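PDB 2NVA: arginine decarboxylase, A207R protein from Paramecium bursaria Chlorella virus 1, which decarboxylates L-arginine to agmatine with the help of pyridoxal 5'-phosphate, as a viral member of the eukaryotic ornithine decarboxylase-like family. Local coordinates for residues 109-114 / 129-134; 266-271 / 278-283; 317-322 / 332-337. One frame throughout, in Å; residues are numbered along the deposited sequence.

How the contacts relate
Contact 1 comes first along the chain and lies in the parallel sheet of the TIM barrel. Contacts 2 and 3 follow in series and lie in the mixed beta sheet on the opposite side of the chain's centre. The centre of contact 1 is about 47 Å from that of contact 2 and about 44 Å from that of contact 3. Contacts 2 and 3 have centres about 9 Å apart and are joined by neighbouring strands 277-282 and 314-320, where Tyr280 O and Tyr320 N lie 2.8 Å apart, a probable hydrogen bond. All three reach the second subunit. Contact 1 borders the cofactor site, whereas contacts 2 and 3 are adjoining parts of the mixed sheet, away from the annotated sites.

Contact 1: 109-114 / 129-134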
loop_
_atom_site.group_PDB
_atom_site.type_symbol
_atom_site.label_atom_id
_atom_site.label_comp_id
_atom_site.label_asym_id
_atom_site.label_seq_id
_atom_site.Cartn_x
_atom_site.Cartn_y
_atom_site.Cartn_z
ATOM N N ILE A 109 11.107 -27.718 -4.050
ATOM C CA ILE A 109 12.359 -26.979 -4.131
ATOM C C ILE A 109 12.091 -25.649 -3.438
ATOM O O ILE A 109 11.118 -24.977 -3.784
ATOM C CB ILE A 109 12.797 -26.704 -5.574
ATOM C CG1 ILE A 109 12.879 -28.007 -6.372
ATOM C CG2 ILE A 109 14.144 -25.977 -5.569
ATOM C CD1 ILE A 109 13.184 -27.806 -7.848
ATOM N N ALA A 110 12.922 -25.296 -2.458
ATOM C CA ALA A 110 12.732 -24.050 -1.689
ATOM C C ALA A 110 14.052 -23.484 -1.203
ATOM O O ALA A 110 15.074 -24.172 -1.227
ATOM C CB ALA A 110 11.783 -24.275 -0.496
ATOM N N THR A 111 14.021 -22.223 -0.779
ATOM C CA THR A 111 15.215 -21.539 -0.286
ATOM C C THR A 111 15.206 -21.441 1.245
ATOM O O THR A 111 14.161 -21.608 1.884
ATOM C CB THR A 111 15.365 -20.115 -0.893
ATOM O OG1 THR A 111 14.181 -19.358 -0.631
ATOM C CG2 THR A 111 15.584 -20.190 -2.419
ATOM N N PHE A 112 16.389 -21.208 1.820
ATOM C CA PHE A 112 16.518 -20.948 3.261
ATOM C C PHE A 112 17.738 -20.082 3.525
ATOM O O PHE A 112 18.640 -19.984 2.678
ATOM C CB PHE A 112 16.627 -22.254 4.069
ATOM C CG PHE A 112 17.947 -22.957 3.912
ATOM C CD1 PHE A 112 18.904 -22.916 4.926
ATOM C CD2 PHE A 112 18.236 -23.658 2.744
ATOM C CE1 PHE A 112 20.135 -23.565 4.790
ATOM C CE2 PHE A 112 19.472 -24.303 2.593
ATOM C CZ PHE A 112 20.418 -24.259 3.621
ATOM N N ASP A 113 17.752 -19.461 4.702
ATOM C CA ASP A 113 18.909 -18.698 5.163
ATOM C C ASP A 113 19.082 -18.748 6.688
ATOM O O ASP A 113 19.839 -17.957 7.250
ATOM C CB ASP A 113 18.863 -17.244 4.655
ATOM C CG ASP A 113 17.634 -16.453 5.169
ATOM O OD1 ASP A 113 17.042 -16.821 6.222
ATOM O OD2 ASP A 113 17.274 -15.455 4.499
ATOM N N SER A 114 18.380 -19.682 7.338
ATOM C CA SER A 114 18.424 -19.807 8.797
ATOM C C SER A 114 18.326 -21.254 9.273
ATOM O O SER A 114 17.768 -22.114 8.582
ATOM C CB SER A 114 17.282 -18.999 9.433
ATOM O OG SER A 114 16.015 -19.540 9.086
ATOM N N LYS A 129 13.968 -30.202 -1.565
ATOM C CA LYS A 129 15.326 -29.898 -1.995
ATOM C C LYS A 129 15.600 -28.428 -1.718
ATOM O O LYS A 129 14.857 -27.564 -2.180
ATOM C CB LYS A 129 15.522 -30.236 -3.468
ATOM C CG LYS A 129 15.171 -31.700 -3.783
ATOM C CD LYS A 129 15.585 -32.084 -5.203
ATOM C CE LYS A 129 14.957 -33.424 -5.625
ATOM N NZ LYS A 129 15.363 -34.549 -4.714
ATOM N N MET A 130 16.678 -28.159 -0.984
ATOM C CA MET A 130 16.926 -26.821 -0.453
ATOM C C MET A 130 18.009 -26.049 -1.180
ATOM O O MET A 130 19.021 -26.615 -1.585
ATOM C CB MET A 130 17.239 -26.880 1.046
ATOM C CG MET A 130 16.114 -27.487 1.896
ATOM S SD MET A 130 14.476 -26.737 1.641
ATOM C CE MET A 130 14.742 -25.101 2.334
ATOM N N ILE A 131 17.773 -24.745 -1.332
ATOM C CA ILE A 131 18.729 -23.841 -1.951
ATOM C C ILE A 131 19.125 -22.801 -0.911
ATOM O O ILE A 131 18.278 -22.088 -0.391
ATOM C CB ILE A 131 18.145 -23.156 -3.228
ATOM C CG1 ILE A 131 17.887 -24.195 -4.323
ATOM C CG2 ILE A 131 19.082 -22.080 -3.745
ATOM C CD1 ILE A 131 17.078 -23.655 -5.518
ATOM N N LEU A 132 20.416 -22.732 -0.606
ATOM C CA LEU A 132 20.873 -21.762 0.375
ATOM C C LEU A 132 20.969 -20.385 -0.275
ATOM O O LEU A 132 21.715 -20.201 -1.230
ATOM C CB LEU A 132 22.218 -22.177 0.989
ATOM C CG LEU A 132 22.904 -21.134 1.887
ATOM C CD1 LEU A 132 22.102 -20.827 3.151
ATOM C CD2 LEU A 132 24.332 -21.562 2.231
ATOM N N ARG A 133 20.217 -19.432 0.262
ATOM C CA ARG A 133 20.305 -18.056 -0.203
ATOM C C ARG A 133 21.391 -17.315 0.572
ATOM O O ARG A 133 21.357 -17.262 1.804
ATOM C CB ARG A 133 18.968 -17.326 -0.056
ATOM C CG ARG A 133 19.032 -15.891 -0.556
ATOM C CD ARG A 133 17.652 -15.269 -0.629
ATOM N NE ARG A 133 17.723 -13.830 -0.859
ATOM C CZ ARG A 133 16.650 -13.049 -0.965
ATOM N NH1 ARG A 133 15.436 -13.572 -0.844
ATOM N NH2 ARG A 133 16.787 -11.744 -1.181
ATOM N N ILE A 134 22.356 -16.769 -0.164
ATOM C CA ILE A 134 23.425 -15.975 0.434
ATOM C C ILE A 134 23.210 -14.493 0.161
ATOM O O ILE A 134 22.653 -14.117 -0.878
ATOM C CB ILE A 134 24.829 -16.432 -0.049
ATOM C CG1 ILE A 134 24.993 -16.219 -1.562
ATOM C CG2 ILE A 134 25.025 -17.912 0.310
ATOM C CD1 ILE A 134 26.443 -16.434 -2.080
HETATM O O HOH W 1 14.653 -16.625 -1.667
#
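Strands 109-112 and 129-133 are neighbouring parallel staves of the TIM barrel, joined through helix 115-124 in a beta-alpha-beta unit. Their backbones form a ladder: Ala110 N to Lys129 O, Ile131 N to Ala110 O, Phe112 N to Ile131 O and Arg133 N to Phe112 O. The Ile131 N to Ala110 O bond is 2.8 Å.

On the face of Phe112, Met130 and Leu132, CD1 of Leu132 lies over one face of the Phe112 ring in a CH-pi contact, 4.1 Å from the ring centre and offset toward the rim. Phe112 CG sits between its own backbone N and carbonyl carbon (chi1 72°), which carries the ring to the side of Met130 and Leu132. Phe112 CE2 meets Met130 CB at 3.7 Å. The Met130 chain bends at chi2 and chi3, and its methyl CE comes within 3.6 Å of Thr111 O. On the other face, Ile109 CG2 touches Ile131 CD1 at 3.7 Å.

A water bridges Thr111 OG1 and Arg133 NH1. The water accepts from Arg133 NH1 at 3.3 Å. The extended Arg133 side chain also touches His176, a cofactor-binding residue, and the bound agmatine adduct of the cofactor.

Asp113 OD2 is held by Gly150 N and Thr92 OG1, and Asp113 OD1 by Arg272 of the second subunit. Helix 115-124 packs on Phe112 and Met130, helix 156-165 covers Leu132, and strand 170-174 touches Thr111 and Ile131 on the other face.

Contact 2: 266-271 / 278-283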
loop_
_atom_site.group_PDB
_atom_site.type_symbol
_atom_site.label_atom_id
_atom_site.label_comp_id
_atom_site.label_asym_id
_atom_site.label_seq_id
_atom_site.Cartn_x
_atom_site.Cartn_y
_atom_site.Cartn_z
ATOM N N THR A 266 -5.476 6.470 -17.355
ATOM C CA THR A 266 -6.171 7.140 -16.265
ATOM C C THR A 266 -6.688 8.499 -16.741
ATOM O O THR A 266 -6.109 9.118 -17.645
ATOM C CB THR A 266 -5.283 7.266 -14.993
ATOM O OG1 THR A 266 -6.009 7.901 -13.938
ATOM C CG2 THR A 266 -3.997 8.054 -15.254
ATOM N N GLN A 267 -7.772 8.951 -16.114
ATOM C CA GLN A 267 -8.465 10.155 -16.568
ATOM C C GLN A 267 -8.278 11.319 -15.594
ATOM O O GLN A 267 -8.240 11.113 -14.380
ATOM C CB GLN A 267 -9.969 9.859 -16.721
ATOM C CG GLN A 267 -10.739 10.921 -17.491
ATOM C CD GLN A 267 -12.242 10.664 -17.494
ATOM O OE1 GLN A 267 -12.826 10.354 -16.466
ATOM N NE2 GLN A 267 -12.869 10.800 -18.659
ATOM N N VAL A 268 -8.167 12.531 -16.144
ATOM C CA VAL A 268 -8.197 13.755 -15.356
ATOM C C VAL A 268 -9.625 13.964 -14.844
ATOM O O VAL A 268 -10.557 14.127 -15.632
ATOM C CB VAL A 268 -7.782 14.993 -16.182
ATOM C CG1 VAL A 268 -7.828 16.256 -15.318
ATOM C CG2 VAL A 268 -6.389 14.788 -16.793
ATOM N N ILE A 269 -9.775 13.922 -13.527
ATOM C CA ILE A 269 -11.082 14.067 -12.904
ATOM C C ILE A 269 -11.266 15.376 -12.151
ATOM O O ILE A 269 -12.395 15.739 -11.832
ATOM C CB ILE A 269 -11.461 12.827 -12.020
ATOM C CG1 ILE A 269 -10.532 12.662 -10.816
ATOM C CG2 ILE A 269 -11.504 11.549 -12.866
ATOM C CD1 ILE A 269 -10.974 13.477 -9.593
ATOM N N GLY A 270 -10.162 16.069 -11.866
ATOM C CA GLY A 270 -10.203 17.357 -11.178
ATOM C C GLY A 270 -9.024 18.218 -11.605
ATOM O O GLY A 270 -8.012 17.710 -12.096
ATOM N N LYS A 271 -9.151 19.522 -11.414
ATOM C CA LYS A 271 -8.150 20.454 -11.925
ATOM C C LYS A 271 -8.162 21.720 -11.086
ATOM O O LYS A 271 -9.214 22.144 -10.622
ATOM C CB LYS A 271 -8.468 20.788 -13.393
ATOM C CG LYS A 271 -7.453 21.693 -14.103
ATOM C CD LYS A 271 -7.882 21.954 -15.567
ATOM C CE LYS A 271 -6.939 22.972 -16.236
ATOM N NZ LYS A 271 -7.291 23.185 -17.680
ATOM N N TYR A 278 -0.341 24.168 -12.842
ATOM C CA TYR A 278 -1.505 23.391 -13.250
ATOM C C TYR A 278 -1.574 22.088 -12.488
ATOM O O TYR A 278 -0.773 21.191 -12.718
ATOM C CB TYR A 278 -1.468 23.127 -14.754
ATOM C CG TYR A 278 -1.620 24.400 -15.566
ATOM C CD1 TYR A 278 -2.782 24.648 -16.292
ATOM C CD2 TYR A 278 -0.607 25.365 -15.589
ATOM C CE1 TYR A 278 -2.937 25.825 -17.028
ATOM C CE2 TYR A 278 -0.748 26.548 -16.317
ATOM C CZ TYR A 278 -1.910 26.774 -17.036
ATOM O OH TYR A 278 -2.059 27.933 -17.775
ATOM N N GLU A 279 -2.553 21.996 -11.591
ATOM C CA GLU A 279 -2.685 20.836 -10.716
ATOM C C GLU A 279 -3.839 19.949 -11.177
ATOM O O GLU A 279 -4.945 20.434 -11.386
ATOM C CB GLU A 279 -2.901 21.291 -9.268
ATOM C CG GLU A 279 -1.782 22.191 -8.719
ATOM C CD GLU A 279 -2.154 22.938 -7.440
ATOM O OE1 GLU A 279 -3.344 23.242 -7.234
ATOM O OE2 GLU A 279 -1.234 23.257 -6.658
ATOM N N TYR A 280 -3.562 18.659 -11.346
ATOM C CA TYR A 280 -4.564 17.717 -11.845
ATOM C C TYR A 280 -4.745 16.564 -10.889
ATOM O O TYR A 280 -3.784 16.115 -10.259
ATOM C CB TYR A 280 -4.147 17.158 -13.202
ATOM C CG TYR A 280 -3.860 18.230 -14.220
ATOM C CD1 TYR A 280 -4.901 18.940 -14.830
ATOM C CD2 TYR A 280 -2.547 18.536 -14.575
ATOM C CE1 TYR A 280 -4.631 19.933 -15.776
ATOM C CE2 TYR A 280 -2.263 19.534 -15.509
ATOM C CZ TYR A 280 -3.315 20.222 -16.113
ATOM O OH TYR A 280 -3.028 21.191 -17.048
ATOM N N PHE A 281 -5.981 16.078 -10.801
ATOM C CA PHE A 281 -6.285 14.911 -9.996
ATOM C C PHE A 281 -6.786 13.826 -10.924
ATOM O O PHE A 281 -7.604 14.093 -11.797
ATOM C CB PHE A 281 -7.341 15.253 -8.946
ATOM C CG PHE A 281 -6.808 16.101 -7.846
ATOM C CD1 PHE A 281 -6.550 15.553 -6.599
ATOM C CD2 PHE A 281 -6.498 17.435 -8.075
ATOM C CE1 PHE A 281 -6.029 16.359 -5.561
ATOM C CE2 PHE A 281 -5.965 18.244 -7.055
ATOM C CZ PHE A 281 -5.730 17.699 -5.807
ATOM N N PHE A 282 -6.256 12.619 -10.737
ATOM C CA PHE A 282 -6.560 11.459 -11.597
ATOM C C PHE A 282 -7.383 10.415 -10.872
ATOM O O PHE A 282 -7.379 10.382 -9.644
ATOM C CB PHE A 282 -5.262 10.823 -12.089
ATOM C CG PHE A 282 -4.502 11.710 -13.043
ATOM C CD1 PHE A 282 -4.680 11.580 -14.435
ATOM C CD2 PHE A 282 -3.646 12.709 -12.556
ATOM C CE1 PHE A 282 -3.995 12.410 -15.317
ATOM C CE2 PHE A 282 -2.969 13.554 -13.432
ATOM C CZ PHE A 282 -3.139 13.398 -14.819
ATOM N N ASN A 283 -8.070 9.554 -11.626
ATOM C CA ASN A 283 -8.803 8.447 -10.995
ATOM C C ASN A 283 -7.891 7.248 -10.688
ATOM O O ASN A 283 -8.300 6.079 -10.770
ATOM C CB ASN A 283 -10.061 8.053 -11.792
ATOM C CG ASN A 283 -9.749 7.549 -13.205
ATOM O OD1 ASN A 283 -8.609 7.604 -13.681
ATOM N ND2 ASN A 283 -10.773 7.028 -13.872
#
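Segments 266-271 and 278-283 belong to the antiparallel beta hairpin of strands 262-274 and 277-282, part of the mixed sheet, and contain a classic beta bulge. At the bulge, Ile269 and Gly270 both face Phe281. Phe281 O accepts two bonds, from Ile269 N at 2.8 Å and from Gly270 N at 3.2 Å. Phe281 N returns a bond to Gly270 O. The register shifts by one residue between the Val268-Phe282 and Gly270-Phe281 pairs. Asn283 N bonds Gln267 O.

The apolar contacts run along the face that carries Val268, Lys271, Tyr280 and Phe282. Val268 CG2 meets Phe282 CE1 at 3.7 Å, while its CG1 turns to Tyr280 CD1. The extended aliphatic chain of Lys271 lies beside Tyr280, pointing the same way, with CG 3.7 Å from CE1 of that ring. Both polar ends meet the chain just after strand 331-337: Lys271 NZ makes a salt bridge with Glu338 OE2 and a hydrogen bond to Leu339 O, and Tyr280 OH bonds Leu339 N. At the bulge, the Ile269 and Phe281 side chains cross at about a right angle, with Ile269 CD1 4.1 Å from Phe281 CB. The Phe281 ring stacks with Tyr320 of the next strand. Across the dimer, Lys120 NZ of the second subunit bonds Ile269 O.

The polar side-chain contacts gather at Asn283, whose chi1 of 62° brings CG to the side of Thr266 and Gln267. Asn283 OD1 takes two donors: Thr266 OG1 at 2.6 Å, nearly in line with the amide C=O, and Gln267 N at 2.9 Å, which stands above the amide plane.

Contact 3: 317-322 / 332-337; sequences SVLYGC and HNVALP
Ser317 and Val334 form the hydrogen-bonded antiparallel pair that links strands 314-320 and 331-337 of a beta hairpin in the mixed sheet. Ser317 N bonds Val334 O and Val334 N bonds Ser317 O, both at 2.9 Å. The Ser317-Val334 pair is the one beta bridge here; the N-to-C directions of 317-320 and 333-337 make an angle of 117°. A CA-H...O contact from Asn333 CA to Ser317 O adds to the pairing.

Two waters join the strands. One donates to Ser317 O and to Asn333 OD1. The second lies 2.7 Å from Ser317 OG, to which it is hydrogen-bonded, and donates to Pro337 O at 2.6 Å.

Side chains pack beside the pair. The chi1 of Val334, 58°, places its CG1 against Leu319, 4.0 Å from Leu319 CG. The Leu319 side chain crosses those of Val334 and Leu336 at about right angles, with its CD2 against Leu336 CD1. Val318 CG1 and CG2 each lie 3.4 Å from His332 O.

Further out, Ser317 OG is also hydrogen-bonded to Val315 O within its own strand. Strand 277-282 pairs in parallel with strand 314-320 on its other edge. Val318 bonds the backbone of Tyr278 and Tyr280, and Leu319 packs on Phe282. At the end of the segment, Gly321 O accepts a hydrogen bond from Lys148 NZ of the second subunit.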
loop_
_atom_site.group_PDB
_atom_site.type_symbol
_atom_site.label_atom_id
_atom_site.label_comp_id
_atom_site.label_asym_id
_atom_site.label_seq_id
_atom_site.Cartn_x
_atom_site.Cartn_y
_atom_site.Cartn_z
ATOM N N SER A 317 3.113 21.282 -14.475
ATOM C CA SER A 317 1.977 20.465 -14.039
ATOM C C SER A 317 2.315 19.665 -12.790
ATOM O O SER A 317 3.473 19.285 -12.581
ATOM C CB SER A 317 1.569 19.508 -15.171
ATOM O OG SER A 317 1.326 20.244 -16.370
ATOM N N VAL A 318 1.295 19.396 -11.981
ATOM C CA VAL A 318 1.441 18.514 -10.817
ATOM C C VAL A 318 0.377 17.429 -10.968
ATOM O O VAL A 318 -0.800 17.744 -11.163
ATOM C CB VAL A 318 1.251 19.267 -9.476
ATOM C CG1 VAL A 318 1.640 18.368 -8.305
ATOM C CG2 VAL A 318 2.084 20.530 -9.455
ATOM N N LEU A 319 0.784 16.164 -10.887
ATOM C CA LEU A 319 -0.161 15.056 -11.044
ATOM C C LEU A 319 -0.474 14.417 -9.696
ATOM O O LEU A 319 0.372 13.726 -9.118
ATOM C CB LEU A 319 0.376 14.009 -12.024
ATOM C CG LEU A 319 0.984 14.556 -13.323
ATOM C CD1 LEU A 319 1.452 13.404 -14.199
ATOM C CD2 LEU A 319 0.006 15.473 -14.105
ATOM N N TYR A 320 -1.682 14.678 -9.199
ATOM C CA TYR A 320 -2.126 14.157 -7.895
ATOM C C TYR A 320 -2.946 12.887 -8.004
ATOM O O TYR A 320 -3.713 12.733 -8.950
ATOM C CB TYR A 320 -2.974 15.195 -7.172
ATOM C CG TYR A 320 -2.187 16.347 -6.612
ATOM C CD1 TYR A 320 -1.294 16.151 -5.550
ATOM C CD2 TYR A 320 -2.342 17.635 -7.119
ATOM C CE1 TYR A 320 -0.575 17.203 -5.006
ATOM C CE2 TYR A 320 -1.622 18.706 -6.583
ATOM C CZ TYR A 320 -0.732 18.469 -5.527
ATOM O OH TYR A 320 -0.003 19.491 -4.970
ATOM N N GLY A 321 -2.806 12.007 -7.017
ATOM C CA GLY A 321 -3.670 10.838 -6.909
ATOM C C GLY A 321 -5.021 11.237 -6.309
ATOM O O GLY A 321 -5.145 12.311 -5.715
ATOM N N CYS A 322 -6.007 10.354 -6.417
ATOM C CA CYS A 322 -7.380 10.690 -6.022
ATOM C C CYS A 322 -7.652 10.645 -4.519
ATOM O O CYS A 322 -8.724 11.076 -4.089
ATOM C CB CYS A 322 -8.401 9.813 -6.765
ATOM S SG CYS A 322 -8.093 8.056 -6.608
ATOM N N HIS A 332 5.325 15.205 -8.874
ATOM C CA HIS A 332 5.329 16.538 -8.252
ATOM C C HIS A 332 5.485 17.686 -9.237
ATOM O O HIS A 332 4.963 18.784 -9.009
ATOM C CB HIS A 332 6.426 16.652 -7.175
ATOM C CG HIS A 332 6.048 16.027 -5.873
ATOM N ND1 HIS A 332 6.142 14.672 -5.656
ATOM C CD2 HIS A 332 5.556 16.561 -4.728
ATOM C CE1 HIS A 332 5.736 14.394 -4.429
ATOM N NE2 HIS A 332 5.369 15.520 -3.848
ATOM N N ASN A 333 6.219 17.431 -10.320
ATOM C CA ASN A 333 6.504 18.459 -11.318
ATOM C C ASN A 333 6.793 17.861 -12.660
ATOM O O ASN A 333 7.788 17.152 -12.812
ATOM C CB ASN A 333 7.758 19.248 -10.926
ATOM C CG ASN A 333 7.529 20.156 -9.762
ATOM O OD1 ASN A 333 6.876 21.203 -9.901
ATOM N ND2 ASN A 333 8.078 19.788 -8.610
ATOM N N VAL A 334 5.965 18.172 -13.651
ATOM C CA VAL A 334 6.238 17.715 -15.011
ATOM C C VAL A 334 5.673 18.724 -16.018
ATOM O O VAL A 334 4.578 19.247 -15.832
ATOM C CB VAL A 334 5.679 16.269 -15.250
ATOM C CG1 VAL A 334 4.160 16.212 -14.992
ATOM C CG2 VAL A 334 6.046 15.748 -16.670
ATOM N N ALA A 335 6.431 18.999 -17.076
ATOM C CA ALA A 335 5.957 19.897 -18.126
ATOM C C ALA A 335 5.068 19.105 -19.094
ATOM O O ALA A 335 5.476 18.053 -19.609
ATOM C CB ALA A 335 7.140 20.503 -18.862
ATOM N N LEU A 336 3.854 19.606 -19.332
ATOM C CA LEU A 336 2.892 18.923 -20.203
ATOM C C LEU A 336 2.042 19.961 -20.934
ATOM O O LEU A 336 1.901 21.071 -20.437
ATOM C CB LEU A 336 1.970 18.011 -19.366
ATOM C CG LEU A 336 2.519 16.725 -18.724
ATOM C CD1 LEU A 336 1.451 16.087 -17.823
ATOM C CD2 LEU A 336 3.000 15.734 -19.781
ATOM N N PRO A 337 1.451 19.593 -22.089
ATOM C CA PRO A 337 0.398 20.411 -22.653
ATOM C C PRO A 337 -0.701 20.567 -21.592
ATOM O O PRO A 337 -0.875 19.668 -20.757
ATOM C CB PRO A 337 -0.112 19.564 -23.828
ATOM C CG PRO A 337 1.059 18.715 -24.220
ATOM C CD PRO A 337 1.714 18.384 -22.905
HETATM O O HOH W 2 5.704 21.664 -12.331
HETATM O O HOH W 3 -0.691 20.329 -18.227
#